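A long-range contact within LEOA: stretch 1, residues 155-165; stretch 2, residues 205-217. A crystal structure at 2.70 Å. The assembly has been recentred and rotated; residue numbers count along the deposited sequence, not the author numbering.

Stretch 1, residues 155-165: HSDIVKWVLRD
Stretch 2, residues 205-217: KLQRAADLTAQEC

The most unusual feature of this contact is a very short salt bridge, R164 NH2 to E216 OE2 at 2.4 Å, with an N-H...acceptor angle of 133°; at 2.70 Å resolution the exact length deserves caution. OE2 lies at the edge of the guanidinium, near its plane. R164 reaches it with chi1 -173° (t), chi2 98°, chi3 -72° (m) and chi4 157°. T213, at the N-cap position, accepts from E216 N through OG1 (3.2 Å, 163°), a capping bond, with T213 chi1 at 62° (p); T213 N in turn donates a hydrogen bond to E216 OE1 (2.9 Å, 167°), which holds the E216 side chain (chi1 m, chi2 t, chi3 -59°).

Stretch 1 is helical over 156-165, widening into a pi-type turn at 161-165, where D165 N and R164 N both bond to K160 O (3.0 and 2.7 Å). It crosses helix 205-209 at -79°, with the axes 9.0 Å apart at closest approach. The chain then leaves helical geometry at A210 (-129/19), passes through D211 (57/33), L212 (-69/147) and T213 (-85/172), and re-enters a helix at 214. L212 N to Q207 O, 2.9 Å, ties the turn back to the first helix.

Register is set by S156 CA to A209 CA, 4.9 Å, and K160 CA to A210 CA, 4.4 Å. Small side chains accompany this close approach: A210 CB lies 3.9 Å from K160 CA. V159 (t) and L163 (m, t), buried and with CA-to-CB toward stretch 2, pack hydrocarbon on hydrocarbon, excluding water: V159 CG1 meets L206 CD2 at 3.5 Å and A209 CB at 4.2 Å; L163 CD1 lies 4.2 Å from A210 CB and 4.3 Å from L212 CD2. L206 and L212 are both m, t.

K160, extended (t, t, t, chi4 145°), forms a longer salt bridge, NZ to D211 OD2 at 3.5 Å, where ammonium and carboxylate (D211 chi1 -45°, m) attract by opposite charge. The interface buries 517 Å², both sides summed.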

# COMPACT_ATOMS: atom_id res chain seq x y z
N HIS A 155 -6.72 -41.15 -35.90
CA HIS A 155 -5.97 -40.45 -34.87
C HIS A 155 -6.79 -39.57 -33.95
O HIS A 155 -6.24 -38.96 -33.07
CB HIS A 155 -4.88 -39.60 -35.53
CG HIS A 155 -3.70 -40.39 -35.99
ND1 HIS A 155 -2.48 -39.81 -36.24
CD2 HIS A 155 -3.55 -41.71 -36.21
CE1 HIS A 155 -1.62 -40.75 -36.61
NE2 HIS A 155 -2.25 -41.91 -36.60
N SER A 156 -8.10 -39.51 -34.14
CA SER A 156 -8.90 -38.63 -33.30
C SER A 156 -8.47 -38.68 -31.85
O SER A 156 -8.23 -37.65 -31.24
CB SER A 156 -10.37 -39.02 -33.38
OG SER A 156 -10.93 -38.61 -34.60
N ASP A 157 -8.37 -39.87 -31.28
CA ASP A 157 -8.24 -39.99 -29.82
C ASP A 157 -6.82 -39.67 -29.31
O ASP A 157 -6.63 -39.38 -28.13
CB ASP A 157 -8.77 -41.35 -29.32
CG ASP A 157 -8.05 -42.53 -29.94
OD1 ASP A 157 -7.24 -42.31 -30.86
OD2 ASP A 157 -8.30 -43.68 -29.52
N ILE A 158 -5.85 -39.69 -30.23
CA ILE A 158 -4.47 -39.35 -29.95
C ILE A 158 -4.32 -37.85 -29.87
O ILE A 158 -3.64 -37.30 -29.00
CB ILE A 158 -3.56 -39.85 -31.06
CG1 ILE A 158 -3.61 -41.38 -31.14
CG2 ILE A 158 -2.13 -39.39 -30.82
CD1 ILE A 158 -2.81 -41.95 -32.30
N VAL A 159 -4.91 -37.16 -30.83
CA VAL A 159 -5.01 -35.71 -30.77
C VAL A 159 -5.71 -35.27 -29.48
O VAL A 159 -5.31 -34.31 -28.87
CB VAL A 159 -5.79 -35.18 -31.98
CG1 VAL A 159 -6.15 -33.71 -31.79
CG2 VAL A 159 -4.98 -35.38 -33.26
N LYS A 160 -6.74 -35.97 -29.06
CA LYS A 160 -7.44 -35.65 -27.82
C LYS A 160 -6.55 -35.91 -26.62
O LYS A 160 -6.56 -35.18 -25.64
CB LYS A 160 -8.70 -36.50 -27.71
CG LYS A 160 -9.61 -36.09 -26.57
CD LYS A 160 -10.91 -36.87 -26.57
CE LYS A 160 -11.93 -36.21 -25.65
NZ LYS A 160 -13.32 -36.33 -26.19
N TRP A 161 -5.80 -36.99 -26.69
CA TRP A 161 -4.89 -37.38 -25.61
C TRP A 161 -3.86 -36.30 -25.37
O TRP A 161 -3.60 -35.94 -24.26
CB TRP A 161 -4.20 -38.66 -26.04
CG TRP A 161 -3.25 -39.22 -25.07
CD1 TRP A 161 -3.49 -39.51 -23.77
CD2 TRP A 161 -1.89 -39.58 -25.33
NE1 TRP A 161 -2.37 -40.04 -23.21
CE2 TRP A 161 -1.37 -40.09 -24.14
CE3 TRP A 161 -1.06 -39.52 -26.46
CZ2 TRP A 161 -0.05 -40.53 -24.03
CZ3 TRP A 161 0.24 -39.97 -26.35
CH2 TRP A 161 0.74 -40.47 -25.15
N VAL A 162 -3.32 -35.75 -26.45
CA VAL A 162 -2.29 -34.73 -26.36
C VAL A 162 -2.86 -33.40 -25.95
O VAL A 162 -2.31 -32.73 -25.07
CB VAL A 162 -1.60 -34.56 -27.71
CG1 VAL A 162 -0.60 -33.42 -27.67
CG2 VAL A 162 -0.87 -35.83 -28.06
N LEU A 163 -3.94 -33.00 -26.59
CA LEU A 163 -4.45 -31.64 -26.43
C LEU A 163 -5.40 -31.53 -25.25
O LEU A 163 -5.38 -30.55 -24.54
CB LEU A 163 -5.17 -31.17 -27.68
CG LEU A 163 -4.42 -31.25 -29.00
CD1 LEU A 163 -5.31 -30.73 -30.11
CD2 LEU A 163 -3.13 -30.45 -28.99
N ARG A 164 -6.22 -32.54 -25.05
CA ARG A 164 -7.16 -32.47 -23.95
C ARG A 164 -6.58 -33.13 -22.71
O ARG A 164 -6.31 -32.44 -21.72
CB ARG A 164 -8.49 -33.10 -24.34
CG ARG A 164 -9.55 -32.90 -23.27
CD ARG A 164 -10.44 -31.73 -23.64
NE ARG A 164 -9.72 -30.48 -23.47
CZ ARG A 164 -10.01 -29.34 -24.09
NH1 ARG A 164 -11.01 -29.26 -24.97
NH2 ARG A 164 -9.29 -28.26 -23.82
N ASP A 165 -6.39 -34.45 -22.76
CA ASP A 165 -5.97 -35.23 -21.59
C ASP A 165 -4.67 -34.64 -21.01
O ASP A 165 -4.66 -34.23 -19.86
CB ASP A 165 -5.78 -36.69 -21.98
CG ASP A 165 -5.77 -37.65 -20.79
OD1 ASP A 165 -5.70 -37.23 -19.60
OD2 ASP A 165 -5.83 -38.88 -21.07
N LYS A 205 -10.40 -30.22 -38.25
CA LYS A 205 -10.31 -31.59 -37.75
C LYS A 205 -9.79 -31.70 -36.31
O LYS A 205 -10.12 -32.63 -35.59
CB LYS A 205 -9.41 -32.44 -38.63
CG LYS A 205 -9.76 -32.40 -40.10
CD LYS A 205 -8.92 -33.36 -40.89
CE LYS A 205 -9.10 -33.15 -42.35
NZ LYS A 205 -8.23 -34.10 -43.10
N LEU A 206 -8.93 -30.80 -35.89
CA LEU A 206 -8.37 -30.93 -34.56
C LEU A 206 -9.42 -30.46 -33.62
O LEU A 206 -9.68 -31.10 -32.61
CB LEU A 206 -7.10 -30.11 -34.39
CG LEU A 206 -5.90 -30.58 -35.21
CD1 LEU A 206 -4.79 -29.55 -35.15
CD2 LEU A 206 -5.40 -31.94 -34.73
N GLN A 207 -10.07 -29.36 -33.96
CA GLN A 207 -11.04 -28.79 -33.06
C GLN A 207 -12.12 -29.79 -32.75
O GLN A 207 -12.66 -29.83 -31.64
CB GLN A 207 -11.62 -27.49 -33.61
CG GLN A 207 -13.04 -27.55 -34.13
CD GLN A 207 -14.07 -27.52 -33.03
OE1 GLN A 207 -15.04 -28.26 -33.05
NE2 GLN A 207 -13.86 -26.67 -32.05
N ARG A 208 -12.42 -30.64 -33.73
CA ARG A 208 -13.54 -31.55 -33.62
C ARG A 208 -13.12 -32.86 -33.00
O ARG A 208 -13.95 -33.56 -32.42
CB ARG A 208 -14.15 -31.76 -35.01
CG ARG A 208 -15.56 -32.33 -35.04
CD ARG A 208 -16.61 -31.61 -34.17
NE ARG A 208 -16.83 -30.19 -34.46
CZ ARG A 208 -17.97 -29.52 -34.21
NH1 ARG A 208 -19.02 -30.15 -33.70
NH2 ARG A 208 -18.08 -28.22 -34.49
N ALA A 209 -11.84 -33.20 -33.11
CA ALA A 209 -11.29 -34.42 -32.52
C ALA A 209 -11.12 -34.31 -31.02
O ALA A 209 -11.14 -35.32 -30.31
CB ALA A 209 -9.96 -34.76 -33.14
N ALA A 210 -10.94 -33.07 -30.54
CA ALA A 210 -10.54 -32.82 -29.17
C ALA A 210 -11.42 -31.82 -28.46
O ALA A 210 -11.02 -31.28 -27.45
CB ALA A 210 -9.12 -32.34 -29.15
N ASP A 211 -12.63 -31.57 -28.97
CA ASP A 211 -13.60 -30.65 -28.36
C ASP A 211 -13.06 -29.25 -28.16
O ASP A 211 -13.43 -28.62 -27.20
CB ASP A 211 -14.07 -31.14 -26.97
CG ASP A 211 -14.43 -32.64 -26.91
OD1 ASP A 211 -14.40 -33.33 -27.95
OD2 ASP A 211 -14.74 -33.11 -25.79
N LEU A 212 -12.19 -28.75 -29.03
CA LEU A 212 -11.53 -27.47 -28.74
C LEU A 212 -12.51 -26.32 -28.81
O LEU A 212 -13.45 -26.34 -29.59
CB LEU A 212 -10.40 -27.17 -29.71
CG LEU A 212 -9.23 -28.13 -29.87
CD1 LEU A 212 -8.23 -27.51 -30.84
CD2 LEU A 212 -8.55 -28.44 -28.55
N THR A 213 -12.28 -25.30 -27.99
CA THR A 213 -13.09 -24.10 -28.04
C THR A 213 -12.50 -23.21 -29.10
O THR A 213 -11.41 -23.48 -29.62
CB THR A 213 -13.06 -23.33 -26.73
OG1 THR A 213 -11.71 -22.92 -26.46
CG2 THR A 213 -13.59 -24.20 -25.58
N ALA A 214 -13.22 -22.13 -29.41
CA ALA A 214 -12.79 -21.21 -30.45
C ALA A 214 -11.47 -20.58 -30.06
O ALA A 214 -10.62 -20.37 -30.92
CB ALA A 214 -13.84 -20.14 -30.72
N GLN A 215 -11.30 -20.30 -28.77
CA GLN A 215 -10.07 -19.66 -28.29
C GLN A 215 -8.87 -20.59 -28.35
O GLN A 215 -7.77 -20.17 -28.66
CB GLN A 215 -10.24 -19.12 -26.87
CG GLN A 215 -10.77 -17.69 -26.85
CD GLN A 215 -11.54 -17.37 -25.58
OE1 GLN A 215 -10.96 -17.22 -24.50
NE2 GLN A 215 -12.86 -17.25 -25.71
N GLU A 216 -9.09 -21.86 -28.03
CA GLU A 216 -8.04 -22.86 -28.13
C GLU A 216 -7.63 -23.03 -29.58
O GLU A 216 -6.46 -23.11 -29.88
CB GLU A 216 -8.50 -24.19 -27.55
CG GLU A 216 -8.66 -24.16 -26.05
CD GLU A 216 -9.26 -25.42 -25.49
OE1 GLU A 216 -10.39 -25.78 -25.87
OE2 GLU A 216 -8.60 -26.07 -24.66
N CYS A 217 -8.61 -23.04 -30.48
CA CYS A 217 -8.30 -23.09 -31.92
C CYS A 217 -7.30 -22.02 -32.39
O CYS A 217 -6.39 -22.32 -33.15
CB CYS A 217 -9.58 -23.04 -32.75
SG CYS A 217 -10.44 -24.61 -32.68